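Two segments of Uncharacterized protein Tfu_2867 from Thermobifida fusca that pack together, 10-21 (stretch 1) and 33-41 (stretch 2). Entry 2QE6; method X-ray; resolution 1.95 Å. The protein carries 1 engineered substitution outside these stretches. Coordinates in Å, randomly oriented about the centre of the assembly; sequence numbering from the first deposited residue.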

# COMPACT_ATOMS: atom_id res chain seq x y z
N VAL A 10 -18.23 -21.46 3.59
CA VAL A 10 -18.16 -20.88 2.24
C VAL A 10 -17.18 -19.68 2.13
O VAL A 10 -16.66 -19.45 1.03
CB VAL A 10 -19.60 -20.59 1.63
CG1 VAL A 10 -20.45 -21.86 1.61
CG2 VAL A 10 -20.34 -19.48 2.38
N TRP A 11 -16.89 -18.97 3.24
CA TRP A 11 -15.96 -17.81 3.23
C TRP A 11 -15.34 -17.49 4.59
O TRP A 11 -16.03 -17.49 5.58
CB TRP A 11 -16.66 -16.52 2.73
CG TRP A 11 -15.61 -15.48 2.41
CD1 TRP A 11 -15.12 -14.50 3.23
CD2 TRP A 11 -14.86 -15.42 1.20
NE1 TRP A 11 -14.10 -13.82 2.60
CE2 TRP A 11 -13.92 -14.36 1.35
CE3 TRP A 11 -14.87 -16.16 0.02
CZ2 TRP A 11 -13.02 -14.01 0.33
CZ3 TRP A 11 -13.97 -15.81 -1.00
CH2 TRP A 11 -13.05 -14.75 -0.82
N PRO A 12 -14.02 -17.18 4.66
CA PRO A 12 -13.01 -17.24 3.62
C PRO A 12 -12.84 -18.68 3.13
O PRO A 12 -13.27 -19.61 3.83
CB PRO A 12 -11.73 -16.75 4.31
CG PRO A 12 -12.16 -16.08 5.55
CD PRO A 12 -13.47 -16.70 5.94
N PRO A 13 -12.27 -18.86 1.92
CA PRO A 13 -12.32 -20.22 1.34
C PRO A 13 -11.43 -21.16 2.16
O PRO A 13 -10.24 -20.88 2.30
CB PRO A 13 -11.80 -20.05 -0.10
CG PRO A 13 -11.73 -18.55 -0.33
CD PRO A 13 -11.60 -17.91 1.02
N PRO A 14 -12.00 -22.26 2.68
CA PRO A 14 -11.25 -23.17 3.56
C PRO A 14 -9.98 -23.73 2.89
O PRO A 14 -8.99 -23.97 3.58
CB PRO A 14 -12.25 -24.29 3.85
CG PRO A 14 -13.58 -23.75 3.51
CD PRO A 14 -13.38 -22.72 2.45
N GLY A 15 -10.00 -23.91 1.57
CA GLY A 15 -8.81 -24.36 0.83
C GLY A 15 -7.60 -23.43 0.91
O GLY A 15 -6.51 -23.81 0.51
N LEU A 16 -7.78 -22.20 1.38
CA LEU A 16 -6.68 -21.21 1.51
C LEU A 16 -6.14 -21.13 2.94
O LEU A 16 -5.15 -20.44 3.19
CB LEU A 16 -7.13 -19.82 1.04
CG LEU A 16 -7.50 -19.61 -0.45
CD1 LEU A 16 -8.00 -18.18 -0.71
CD2 LEU A 16 -6.33 -19.92 -1.35
N ASP A 17 -6.77 -21.84 3.87
CA ASP A 17 -6.36 -21.89 5.29
C ASP A 17 -5.32 -22.99 5.52
O ASP A 17 -5.68 -24.18 5.60
CB ASP A 17 -7.59 -22.16 6.19
CG ASP A 17 -7.29 -22.07 7.69
OD1 ASP A 17 -6.12 -21.81 8.09
OD2 ASP A 17 -8.24 -22.27 8.50
N PHE A 18 -4.04 -22.60 5.63
CA PHE A 18 -2.98 -23.55 6.03
C PHE A 18 -2.54 -23.36 7.48
O PHE A 18 -1.42 -23.72 7.85
CB PHE A 18 -1.79 -23.43 5.08
CG PHE A 18 -2.16 -23.66 3.65
CD1 PHE A 18 -2.63 -22.61 2.86
CD2 PHE A 18 -2.09 -24.93 3.10
CE1 PHE A 18 -3.01 -22.83 1.55
CE2 PHE A 18 -2.47 -25.16 1.79
CZ PHE A 18 -2.93 -24.10 1.01
N SER A 19 -3.43 -22.78 8.28
CA SER A 19 -3.14 -22.44 9.67
C SER A 19 -1.85 -21.63 9.75
O SER A 19 -1.04 -21.84 10.65
CB SER A 19 -3.02 -23.72 10.51
OG SER A 19 -4.10 -24.61 10.24
N LYS A 20 -1.65 -20.74 8.79
CA LYS A 20 -0.47 -19.87 8.72
C LYS A 20 -1.01 -18.45 8.45
O LYS A 20 -1.86 -18.28 7.57
CB LYS A 20 0.50 -20.28 7.57
CG LYS A 20 1.37 -21.55 7.83
N PRO A 21 -0.53 -17.43 9.18
CA PRO A 21 -1.04 -16.10 8.83
C PRO A 21 -0.48 -15.59 7.52
O PRO A 21 0.60 -16.02 7.12
CB PRO A 21 -0.55 -15.22 9.98
CG PRO A 21 0.68 -15.88 10.47
CD PRO A 21 0.42 -17.40 10.31
N GLY A 33 -11.89 -6.45 9.12
CA GLY A 33 -12.47 -7.25 8.02
C GLY A 33 -12.69 -8.71 8.37
O GLY A 33 -12.25 -9.19 9.41
N LYS A 34 -13.43 -9.40 7.50
CA LYS A 34 -13.74 -10.83 7.65
C LYS A 34 -12.90 -11.78 6.75
O LYS A 34 -13.09 -13.00 6.78
CB LYS A 34 -15.22 -11.05 7.38
CG LYS A 34 -16.17 -10.19 8.20
N ASP A 35 -12.00 -11.23 5.95
CA ASP A 35 -11.14 -12.04 5.09
C ASP A 35 -9.91 -12.42 5.86
O ASP A 35 -8.84 -11.92 5.59
CB ASP A 35 -10.74 -11.26 3.82
CG ASP A 35 -11.91 -11.08 2.85
OD1 ASP A 35 -13.05 -11.32 3.28
OD2 ASP A 35 -11.67 -10.66 1.70
N ASN A 36 -10.05 -13.38 6.77
CA ASN A 36 -8.93 -13.77 7.61
C ASN A 36 -9.28 -15.09 8.30
O ASN A 36 -10.45 -15.47 8.35
CB ASN A 36 -8.58 -12.64 8.62
CG ASN A 36 -9.80 -12.06 9.33
OD1 ASN A 36 -10.39 -12.72 10.17
ND2 ASN A 36 -10.15 -10.81 9.02
N PHE A 37 -8.29 -15.79 8.79
CA PHE A 37 -8.55 -17.01 9.56
C PHE A 37 -8.03 -16.82 11.00
O PHE A 37 -7.43 -15.77 11.37
CB PHE A 37 -7.90 -18.24 8.91
CG PHE A 37 -8.44 -18.57 7.54
CD1 PHE A 37 -9.72 -19.08 7.38
CD2 PHE A 37 -7.65 -18.38 6.40
CE1 PHE A 37 -10.21 -19.39 6.12
CE2 PHE A 37 -8.12 -18.69 5.15
CZ PHE A 37 -9.43 -19.20 5.01
N GLU A 38 -8.20 -17.85 11.81
CA GLU A 38 -7.88 -17.72 13.20
C GLU A 38 -6.41 -17.36 13.41
O GLU A 38 -6.10 -16.50 14.24
CB GLU A 38 -8.28 -18.95 14.00
CG GLU A 38 -8.48 -18.59 15.44
CD GLU A 38 -8.69 -19.79 16.32
OE1 GLU A 38 -9.06 -20.87 15.81
OE2 GLU A 38 -8.49 -19.64 17.52
N ALA A 39 -5.53 -17.94 12.60
CA ALA A 39 -4.09 -17.70 12.73
C ALA A 39 -3.81 -16.24 12.45
O ALA A 39 -2.94 -15.65 13.06
CB ALA A 39 -3.30 -18.59 11.76
N ASP A 40 -4.58 -15.63 11.55
CA ASP A 40 -4.39 -14.21 11.27
C ASP A 40 -4.87 -13.33 12.42
O ASP A 40 -4.19 -12.40 12.77
CB ASP A 40 -5.12 -13.79 10.01
CG ASP A 40 -4.74 -14.64 8.85
OD1 ASP A 40 -3.54 -14.61 8.51
OD2 ASP A 40 -5.62 -15.35 8.32
N ARG A 41 -6.07 -13.59 12.93
CA ARG A 41 -6.59 -12.86 14.09
C ARG A 41 -5.68 -13.08 15.33
O ARG A 41 -5.38 -12.14 16.07
CB ARG A 41 -8.02 -13.26 14.35
CG ARG A 41 -8.95 -12.83 13.20
CD ARG A 41 -10.41 -13.10 13.42
NE ARG A 41 -10.70 -14.49 13.74
CZ ARG A 41 -10.94 -15.44 12.84
NH1 ARG A 41 -10.94 -15.17 11.54
NH2 ARG A 41 -11.18 -16.67 13.25
O HOH W 1 -5.87 -20.37 10.98
O HOH W 2 -4.28 -17.40 6.95

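Contact between residues 10-21, mostly loop with a short 3-10 segment at 14-16, and residues 33-41, a loop that runs into a helix beginning at Glu38; together they bury 553 Å². Apolar packing centres on Phe37, which has the largest covered area of any residue here. Its CA-to-CB bond points toward the first stretch, and its ring lies in a pocket formed by Pro12, Pro13, Leu16 and Asp17. Pro12 CB comes within 3.4 Å of Phe37 CZ, while Leu16 CB stands farther off, 4.4 Å from Phe37 CE2. Asp17 covers one face of the ring: Asp17 CB sits 3.5 Å from the centroid of the Phe37 ring and only 7° off its normal, a CH-pi contact in which the methylene, rather than the carboxylate, meets the aromatic surface. At the ring edge, Pro13 O lies 3.3 Å from Phe37 CZ, near the ring plane; the same carbonyl accepts the backbone hydrogen bond from Leu16 N (2.9 Å) within the turn. Pro12, which follows a cis peptide bond, also packs against the second backbone, with its CG 3.4 Å from Lys34 O and 3.3 Å from Asn36 O. Farther along, Ala39 points its methyl toward the first stretch, where Ala39 CB lies 4.2 Å from Pro21 CD and 3.9 Å from Ser19 C.

One direct hydrogen bond joins the stretches: Trp11 NE1 donates to Asp35 OD1 over 2.8 Å at 159°. The acceptor lies near the indole plane, in line with the in-plane N-H. Both CA-to-CB bonds point sideways, yet the side-chain ends come nearer and meet.

Water supplies further links. Water 1 accepts from Ala39 N (2.9 Å) and donates to Asp17 OD1 (3.2 Å), so the free amide of the helix's first turn is tied to the loop carboxylate. Water 2 lies between Lys20 O (2.6 Å) and Asp40 OD2 (2.8 Å), within donating distance of both. Asp40 OD1 approaches Pro21 directly, 2.9 Å from Pro21 CA.

Hydrogen bonds within each stretch hold these groups in place. Asp17 OD1 also accepts from Ser19 N (2.9 Å), bracing the loop beside the Phe37 ring. Phe37 occupies the N-cap position, and its N donates to Asp40 OD2 (2.7 Å, 168°), while Phe37 O accepts from Arg41 N (3.0 Å). The Asp40 carboxylate thus fastens the start of the helix and, through water 2, reaches the first stretch. Behind the contact, Arg41 NH1 donates to Asn36 OD1 (2.9 Å) and Asn36 ND2 to Gly33 O (2.7 Å), bracing the second loop.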